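PDB 2NO4: (S)-2-haloacid dehalogenase IVA from Burkholderia cepacia, which catalyses the hydrolytic dehalogenation of short-chain (S)-2-haloalkanoic acids to the corresponding (R)-2-hydroxyalkanoic acids, with inversion of configuration. Local coordinates for residues 116-121 and 147-152; 157-160 and 164-167; 57-62 and 187-192. All blocks are in the same frame, centred on the assembly; numbering follows the deposited sequence.

Contact 1 (116-121 and 147-152). With SO4 (sulfate ion), chain M.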
loop_
_atom_site.group_PDB
_atom_site.type_symbol
_atom_site.label_atom_id
_atom_site.label_comp_id
_atom_site.label_asym_id
_atom_site.label_seq_id
_atom_site.Cartn_x
_atom_site.Cartn_y
_atom_site.Cartn_z
ATOM N N LYS B 116 0.965 30.644 13.771
ATOM C CA LYS B 116 -0.353 31.198 14.188
ATOM C C LYS B 116 -1.023 30.275 15.208
ATOM O O LYS B 116 -1.543 30.725 16.241
ATOM C CB LYS B 116 -1.285 31.413 12.983
ATOM C CG LYS B 116 -0.843 32.475 11.949
ATOM C CD LYS B 116 -1.955 32.660 10.877
ATOM C CE LYS B 116 -1.568 33.526 9.681
ATOM N NZ LYS B 116 -1.211 34.870 10.185
ATOM N N LEU B 117 -0.990 28.967 14.928
ATOM C CA LEU B 117 -1.572 27.978 15.835
ATOM C C LEU B 117 -0.856 27.945 17.176
ATOM O O LEU B 117 -1.493 27.816 18.214
ATOM C CB LEU B 117 -1.557 26.572 15.196
ATOM C CG LEU B 117 -2.512 26.401 14.014
ATOM C CD1 LEU B 117 -2.388 24.989 13.388
ATOM C CD2 LEU B 117 -3.957 26.690 14.424
ATOM N N LYS B 118 0.466 28.038 17.155
ATOM C CA LYS B 118 1.221 28.048 18.409
ATOM C C LYS B 118 0.897 29.334 19.220
ATOM O O LYS B 118 0.808 29.282 20.454
ATOM C CB LYS B 118 2.700 27.933 18.105
ATOM C CG LYS B 118 3.513 27.102 19.082
ATOM C CD LYS B 118 4.974 27.069 18.579
ATOM C CE LYS B 118 5.974 27.422 19.676
ATOM N NZ LYS B 118 6.581 26.217 20.311
ATOM N N SER B 119 0.653 30.446 18.511
ATOM C CA SER B 119 0.260 31.737 19.115
ATOM C C SER B 119 -1.131 31.664 19.734
ATOM O O SER B 119 -1.400 32.344 20.720
ATOM C CB SER B 119 0.331 32.903 18.087
ATOM O OG SER B 119 -0.906 33.100 17.348
ATOM N N ALA B 120 -2.020 30.862 19.159
ATOM C CA ALA B 120 -3.350 30.666 19.738
ATOM C C ALA B 120 -3.338 29.740 20.977
ATOM O O ALA B 120 -4.394 29.433 21.534
ATOM C CB ALA B 120 -4.339 30.175 18.675
ATOM N N GLY B 121 -2.151 29.314 21.411
ATOM C CA GLY B 121 -2.026 28.430 22.572
ATOM C C GLY B 121 -2.280 26.920 22.408
ATOM O O GLY B 121 -2.411 26.210 23.405
ATOM N N VAL B 147 8.568 26.158 15.294
ATOM C CA VAL B 147 7.125 26.316 15.361
ATOM C C VAL B 147 6.440 25.051 15.883
ATOM O O VAL B 147 5.219 24.904 15.713
ATOM C CB VAL B 147 6.516 26.833 14.007
ATOM C CG1 VAL B 147 7.048 28.210 13.701
ATOM C CG2 VAL B 147 6.822 25.898 12.824
ATOM N N LEU B 148 7.223 24.173 16.539
ATOM C CA LEU B 148 6.730 22.867 17.028
ATOM C C LEU B 148 6.983 22.606 18.521
ATOM O O LEU B 148 8.085 22.852 19.022
ATOM C CB LEU B 148 7.373 21.718 16.242
ATOM C CG LEU B 148 7.035 21.542 14.769
ATOM C CD1 LEU B 148 7.967 20.474 14.206
ATOM C CD2 LEU B 148 5.564 21.184 14.559
ATOM N N ASP B 149 5.978 22.071 19.213
ATOM C CA ASP B 149 6.140 21.639 20.590
ATOM C C ASP B 149 6.761 20.255 20.696
ATOM O O ASP B 149 7.499 19.964 21.637
ATOM C CB ASP B 149 4.790 21.668 21.324
ATOM C CG ASP B 149 4.264 23.080 21.499
ATOM O OD1 ASP B 149 5.040 23.922 22.024
ATOM O OD2 ASP B 149 3.105 23.369 21.091
ATOM N N SER B 150 6.459 19.392 19.734
ATOM C CA SER B 150 6.795 17.988 19.851
ATOM C C SER B 150 6.785 17.325 18.465
ATOM O O SER B 150 6.040 17.713 17.566
ATOM C CB SER B 150 5.818 17.303 20.817
ATOM O OG SER B 150 5.929 15.891 20.778
ATOM N N CYS B 151 7.658 16.343 18.299
ATOM C CA CYS B 151 7.742 15.606 17.062
ATOM C C CYS B 151 7.790 14.142 17.455
ATOM O O CYS B 151 8.780 13.656 18.041
ATOM C CB CYS B 151 8.982 16.040 16.281
ATOM S SG CYS B 151 9.161 15.235 14.663
ATOM N N LEU B 152 6.701 13.445 17.135
ATOM C CA LEU B 152 6.520 12.034 17.493
ATOM C C LEU B 152 6.705 11.124 16.269
ATOM O O LEU B 152 6.219 11.421 15.173
ATOM C CB LEU B 152 5.171 11.856 18.169
ATOM C CG LEU B 152 5.057 12.732 19.425
ATOM C CD1 LEU B 152 3.667 12.691 19.991
ATOM C CD2 LEU B 152 6.090 12.299 20.480
HETATM S S SO4 M . -0.965 36.652 6.212
HETATM O O1 SO4 M . -1.820 37.544 5.422
HETATM O O2 SO4 M . -1.501 36.520 7.573
HETATM O O3 SO4 M . -0.801 35.432 5.409
HETATM O O4 SO4 M . 0.385 37.156 6.390
HETATM O O HOH W 1 4.062 26.354 22.095
#

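Contact 2 (157-160 and 164-167)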
loop_
_atom_site.group_PDB
_atom_site.type_symbol
_atom_site.label_atom_id
_atom_site.label_comp_id
_atom_site.label_asym_id
_atom_site.label_seq_id
_atom_site.Cartn_x
_atom_site.Cartn_y
_atom_site.Cartn_z
ATOM N N LEU B 157 7.852 3.294 18.460
ATOM C CA LEU B 157 7.074 2.080 18.756
ATOM C C LEU B 157 7.382 0.942 17.803
ATOM O O LEU B 157 6.988 -0.189 18.062
ATOM C CB LEU B 157 5.557 2.345 18.625
ATOM C CG LEU B 157 4.822 3.209 19.622
ATOM C CD1 LEU B 157 3.329 2.867 19.522
ATOM C CD2 LEU B 157 5.348 2.981 21.029
ATOM N N LYS B 158 8.020 1.258 16.675
ATOM C CA LYS B 158 8.312 0.279 15.623
ATOM C C LYS B 158 7.029 -0.298 14.996
ATOM O O LYS B 158 6.923 -1.484 14.718
ATOM C CB LYS B 158 9.300 -0.809 16.104
ATOM C CG LYS B 158 10.674 -0.196 16.487
ATOM C CD LYS B 158 11.756 -1.253 16.702
ATOM C CE LYS B 158 12.985 -0.641 17.456
ATOM N NZ LYS B 158 13.244 0.837 17.101
ATOM N N ILE B 159 6.087 0.606 14.749
ATOM C CA ILE B 159 4.735 0.335 14.278
ATOM C C ILE B 159 4.312 1.539 13.412
ATOM O O ILE B 159 4.336 2.667 13.889
ATOM C CB ILE B 159 3.755 0.252 15.474
ATOM C CG1 ILE B 159 4.034 -0.992 16.330
ATOM C CG2 ILE B 159 2.286 0.178 14.984
ATOM C CD1 ILE B 159 3.239 -0.979 17.594
ATOM N N TYR B 160 3.914 1.289 12.163
ATOM C CA TYR B 160 3.546 2.372 11.245
ATOM C C TYR B 160 2.056 2.707 11.251
ATOM O O TYR B 160 1.233 1.882 11.627
ATOM C CB TYR B 160 3.989 2.001 9.830
ATOM C CG TYR B 160 5.477 2.160 9.597
ATOM C CD1 TYR B 160 6.273 1.062 9.286
ATOM C CD2 TYR B 160 6.080 3.432 9.652
ATOM C CE1 TYR B 160 7.625 1.226 9.022
ATOM C CE2 TYR B 160 7.423 3.590 9.379
ATOM C CZ TYR B 160 8.178 2.496 9.077
ATOM O OH TYR B 160 9.500 2.646 8.839
ATOM N N PRO B 164 -3.715 1.708 15.053
ATOM C CA PRO B 164 -4.120 2.638 16.115
ATOM C C PRO B 164 -3.068 2.900 17.214
ATOM O O PRO B 164 -3.120 3.967 17.836
ATOM C CB PRO B 164 -5.376 1.986 16.696
ATOM C CG PRO B 164 -5.232 0.448 16.310
ATOM C CD PRO B 164 -4.641 0.560 14.950
ATOM N N ARG B 165 -2.148 1.964 17.460
ATOM C CA ARG B 165 -1.137 2.202 18.508
ATOM C C ARG B 165 -0.305 3.461 18.286
ATOM O O ARG B 165 0.131 4.070 19.257
ATOM C CB ARG B 165 -0.207 0.992 18.745
ATOM C CG ARG B 165 -0.940 -0.284 19.197
ATOM C CD ARG B 165 -0.907 -1.281 18.051
ATOM N NE ARG B 165 0.046 -2.298 18.335
ATOM C CZ ARG B 165 0.538 -3.217 17.512
ATOM N NH1 ARG B 165 0.290 -3.286 16.204
ATOM N NH2 ARG B 165 1.374 -4.067 18.062
ATOM N N ILE B 166 -0.082 3.857 17.026
ATOM C CA ILE B 166 0.661 5.091 16.760
ATOM C C ILE B 166 -0.097 6.384 17.132
ATOM O O ILE B 166 0.512 7.329 17.649
ATOM C CB ILE B 166 1.292 5.160 15.340
ATOM C CG1 ILE B 166 2.323 6.305 15.300
ATOM C CG2 ILE B 166 0.200 5.319 14.267
ATOM C CD1 ILE B 166 3.061 6.474 13.939
ATOM N N TYR B 167 -1.405 6.427 16.870
ATOM C CA TYR B 167 -2.257 7.532 17.302
ATOM C C TYR B 167 -2.363 7.567 18.839
ATOM O O TYR B 167 -2.367 8.645 19.432
ATOM C CB TYR B 167 -3.649 7.463 16.622
ATOM C CG TYR B 167 -3.509 7.366 15.102
ATOM C CD1 TYR B 167 -2.973 8.442 14.367
ATOM C CD2 TYR B 167 -3.864 6.196 14.414
ATOM C CE1 TYR B 167 -2.814 8.374 12.977
ATOM C CE2 TYR B 167 -3.694 6.109 12.999
ATOM C CZ TYR B 167 -3.177 7.220 12.300
ATOM O OH TYR B 167 -2.979 7.186 10.936
#

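Contact 3 (57-62 and 187-192). With SO4 (sulfate ion), chain K.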
loop_
_atom_site.group_PDB
_atom_site.type_symbol
_atom_site.label_atom_id
_atom_site.label_comp_id
_atom_site.label_asym_id
_atom_site.label_seq_id
_atom_site.Cartn_x
_atom_site.Cartn_y
_atom_site.Cartn_z
ATOM N N TYR B 57 5.726 -0.487 1.557
ATOM C CA TYR B 57 6.676 -1.124 2.486
ATOM C C TYR B 57 6.313 -0.871 3.931
ATOM O O TYR B 57 6.455 -1.756 4.751
ATOM C CB TYR B 57 8.152 -0.712 2.235
ATOM C CG TYR B 57 8.675 -1.121 0.887
ATOM C CD1 TYR B 57 8.049 -2.129 0.137
ATOM C CD2 TYR B 57 9.782 -0.458 0.326
ATOM C CE1 TYR B 57 8.564 -2.487 -1.176
ATOM C CE2 TYR B 57 10.316 -0.809 -0.954
ATOM C CZ TYR B 57 9.710 -1.801 -1.682
ATOM O OH TYR B 57 10.278 -2.115 -2.919
ATOM N N SER B 58 5.852 0.340 4.242
ATOM C CA SER B 58 5.471 0.651 5.601
ATOM C C SER B 58 4.245 -0.169 6.052
ATOM O O SER B 58 4.218 -0.644 7.164
ATOM C CB SER B 58 5.289 2.180 5.789
ATOM O OG SER B 58 3.990 2.638 5.350
ATOM N N TRP B 59 3.241 -0.351 5.179
ATOM C CA TRP B 59 2.056 -1.109 5.527
ATOM C C TRP B 59 2.341 -2.622 5.598
ATOM O O TRP B 59 1.978 -3.264 6.573
ATOM C CB TRP B 59 0.910 -0.804 4.559
ATOM C CG TRP B 59 0.571 0.671 4.476
ATOM C CD1 TRP B 59 0.535 1.582 5.505
ATOM C CD2 TRP B 59 0.223 1.395 3.293
ATOM N NE1 TRP B 59 0.173 2.827 5.031
ATOM C CE2 TRP B 59 -0.022 2.742 3.681
ATOM C CE3 TRP B 59 0.081 1.030 1.926
ATOM C CZ2 TRP B 59 -0.373 3.740 2.759
ATOM C CZ3 TRP B 59 -0.270 2.024 1.009
ATOM C CH2 TRP B 59 -0.506 3.357 1.430
ATOM N N THR B 60 2.990 -3.185 4.577
ATOM C CA THR B 60 3.125 -4.628 4.512
ATOM C C THR B 60 4.117 -5.144 5.592
ATOM O O THR B 60 3.904 -6.208 6.142
ATOM C CB THR B 60 3.531 -5.102 3.120
ATOM O OG1 THR B 60 4.783 -4.511 2.797
ATOM C CG2 THR B 60 2.449 -4.666 2.060
ATOM N N ARG B 61 5.187 -4.395 5.843
ATOM C CA ARG B 61 6.173 -4.767 6.871
ATOM C C ARG B 61 5.584 -4.744 8.272
ATOM O O ARG B 61 5.889 -5.606 9.099
ATOM C CB ARG B 61 7.376 -3.848 6.813
ATOM C CG ARG B 61 8.393 -4.242 5.755
ATOM C CD ARG B 61 9.453 -3.126 5.716
ATOM N NE ARG B 61 10.654 -3.436 4.915
ATOM C CZ ARG B 61 11.736 -4.080 5.360
ATOM N NH1 ARG B 61 11.753 -4.625 6.586
ATOM N NH2 ARG B 61 12.770 -4.224 4.548
ATOM N N THR B 62 4.691 -3.804 8.547
ATOM C CA THR B 62 4.003 -3.923 9.834
ATOM C C THR B 62 3.049 -5.102 9.925
ATOM O O THR B 62 3.007 -5.797 10.960
ATOM C CB THR B 62 3.580 -2.575 10.582
ATOM O OG1 THR B 62 2.253 -2.632 11.152
ATOM C CG2 THR B 62 3.855 -1.369 9.857
ATOM N N ASN B 187 -2.909 12.794 3.613
ATOM C CA ASN B 187 -2.949 11.367 3.242
ATOM C C ASN B 187 -4.229 10.733 3.716
ATOM O O ASN B 187 -4.440 10.642 4.907
ATOM C CB ASN B 187 -1.731 10.638 3.840
ATOM C CG ASN B 187 -0.419 11.252 3.361
ATOM O OD1 ASN B 187 -0.248 11.496 2.169
ATOM N ND2 ASN B 187 0.471 11.565 4.282
ATOM N N ALA B 188 -5.085 10.329 2.775
ATOM C CA ALA B 188 -6.402 9.782 3.099
ATOM C C ALA B 188 -6.384 8.553 4.022
ATOM O O ALA B 188 -7.265 8.425 4.852
ATOM C CB ALA B 188 -7.222 9.501 1.808
ATOM N N TRP B 189 -5.383 7.670 3.878
ATOM C CA TRP B 189 -5.252 6.464 4.706
ATOM C C TRP B 189 -4.930 6.845 6.193
ATOM O O TRP B 189 -5.349 6.185 7.121
ATOM C CB TRP B 189 -4.168 5.504 4.101
ATOM C CG TRP B 189 -2.888 6.171 3.739
ATOM C CD1 TRP B 189 -2.557 6.663 2.511
ATOM C CD2 TRP B 189 -1.781 6.503 4.617
ATOM N NE1 TRP B 189 -1.332 7.269 2.552
ATOM C CE2 TRP B 189 -0.824 7.189 3.824
ATOM C CE3 TRP B 189 -1.506 6.282 5.987
ATOM C CZ2 TRP B 189 0.401 7.690 4.345
ATOM C CZ3 TRP B 189 -0.258 6.790 6.518
ATOM C CH2 TRP B 189 0.666 7.470 5.686
ATOM N N ASP B 190 -4.189 7.924 6.360
ATOM C CA ASP B 190 -3.762 8.456 7.640
ATOM C C ASP B 190 -4.961 9.123 8.325
ATOM O O ASP B 190 -5.186 8.916 9.521
ATOM C CB ASP B 190 -2.623 9.450 7.382
ATOM C CG ASP B 190 -1.925 9.939 8.664
ATOM O OD1 ASP B 190 -2.039 9.290 9.740
ATOM O OD2 ASP B 190 -1.240 11.001 8.554
ATOM N N LEU B 191 -5.739 9.898 7.573
ATOM C CA LEU B 191 -7.035 10.422 8.067
ATOM C C LEU B 191 -8.013 9.278 8.428
ATOM O O LEU B 191 -8.742 9.383 9.389
ATOM C CB LEU B 191 -7.679 11.406 7.076
ATOM C CG LEU B 191 -6.777 12.620 6.773
ATOM C CD1 LEU B 191 -7.086 13.130 5.375
ATOM C CD2 LEU B 191 -6.913 13.707 7.846
ATOM N N GLY B 192 -8.041 8.220 7.626
ATOM C CA GLY B 192 -8.871 7.058 7.915
ATOM C C GLY B 192 -8.500 6.432 9.244
ATOM O O GLY B 192 -9.366 6.229 10.076
HETATM S S SO4 K . 15.357 -5.820 7.018
HETATM O O1 SO4 K . 16.189 -4.787 7.578
HETATM O O2 SO4 K . 16.018 -7.129 7.108
HETATM O O3 SO4 K . 14.108 -5.912 7.747
HETATM O O4 SO4 K . 15.156 -5.487 5.577
#

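Contact 1 (116-121 and 147-152)
In the Rossmann-like core of this HAD-superfamily enzyme, Lys118 near the end of helix 110-119 reaches over to Val147 and Asp149, in the loop that leads into the outermost strand 150-153. The lysine chain does most of the work. Its methylene CD lies 3.6 Å from the carbonyl oxygen Val147 O, and bends at chi3 (130°) and chi4 (98°) carry the ammonium onward to the carboxylate. There NZ and Asp149 OD1 form a salt bridge whose hydrogen bond is weak, at 3.3 Å. A water reinforces it: it accepts from Lys118 NZ at 3.1 Å and donates to Asp149 OD1 at 2.6 Å, closing a small triangle. The other carboxylate oxygen, Asp149 OD2, takes a hydrogen bond from Val124 N on the adjacent strand 123-128, so the group is gripped from both oxygens. Behind Lys118 the helix ends in a Schellman motif, with Gly121 at positive phi and Gly121 N bonded to Lys118 O at 3.1 Å. Lys116 NZ bonds to a sulfate, probably from the crystallisation liquor, and Lys116 also makes a cation-pi contact with Trp229. The long, water-assisted ion pair at a partly buried edge probably contributes only modestly to the attraction, while Lys118 CD lies against Val147 O, a buried oxygen that has no polar partner in the model.

Contact 2 (157-160 and 164-167)
Ile159 and Arg165 make the close part of this contact, the CD1 methyl of Ile159 sitting over one face of the Arg165 guanidinium. Ile159 CD1 is 3.4 Å above the guanidinium plane, over its centre, and 3.5 Å from Arg165 CZ. The two side chains run at about a right angle to each other, and the arginine chain, bent at chi2 (109°) and chi3 (105°), folds back to present that face. Beside it Leu157 CD1 rests 3.4 Å from the carbonyl oxygen Arg165 O and 4.1 Å from Arg165 CB, adding a second apolar tip on the same residue. This closest packing is on the exposed side: Arg165 faces solvent, and its charged end is held by a salt bridge from Arg165 NH1 to Asp163 OD2. In the Rossmann-like fold, residues 157-160 lie in the loop after strand 150-153 and pack against Arg165 and Ile166 of helix 164-174, which follows it. Lys161, between the segments in sequence, and Tyr167 are probably important for catalysis. Toward the buried side the fit is looser: Ile166, with CG1 anti to the backbone N (chi1 -166°), brings its CD1 only to 4.0 Å from Ile159 O. That carbonyl is buried with no partner in the model, and the other branch, Ile166 CG2, stands 4.4 Å from Tyr160 C. Tyr160 itself turns away from the helix; its hydroxyl bonds to Ala68 O and its ring meets that of Tyr67.

Contact 3 (57-62 and 187-192)
Trp59 drives the edge of its indole into the face of Trp189, a T-shaped (edge-to-face) pair with planes at 74° and centroids 4.8 Å apart between the six-membered ring of Trp59 and the five-membered ring of Trp189. The pair joins helix 43-63, in the helical cap of this HAD enzyme, to helix 188-197 of the Rossmann-like core. Trp59 CZ2 comes down over the five-membered ring, offset toward the rim of the indole, 3.6 Å from Trp189 CD2. The opposite face is covered from its own segment, by CB of the N-cap residue Asn187 and CB of Asp190. Trp189 has CG between the backbone N and carbonyl carbon (chi1 48°), which turns the indole toward Trp59. Residues 187-190 are probably important for catalysis, and the Trp189 side chain is about 4 Å from that of Asn129, which binds the haloacid. Farther out, Asn187 ND2 bonds to Tyr22 O, and Asp190 OD2 pairs with Lys161 NZ. Trp59 also packs on Thr60 of the second subunit. On the same helix, Arg61 NH2 forms a salt bridge with Glu76 OE1, and the guanidinium meets a sulfate, probably from the crystallisation liquor, edge-on: Arg61 NH1 bonds to O3 and NH2 to O4, both 2.9 Å and nearly straight.

Contact 3 is the buried one, while contacts 1 and 2 are each partly buried. Contact 1 stands apart, its centre about 25 Å from that of contact 3 and on the opposite side of the chain's centre. It is tied to contact 2 through the chain, since strand 150-153 leads on to helix 164-174. Contacts 2 and 3 do touch: Tyr167 OH lies 2.6 Å from Asp190 OD1 in a probable hydrogen bond, and the Tyr160 side chain lies against helix 43-63. The chemistry shifts with place: a water-bridged, weak ion pair at the sheet edge, aliphatic groups against a guanidinium and helix backbone beside the active site, and two indoles in the interior.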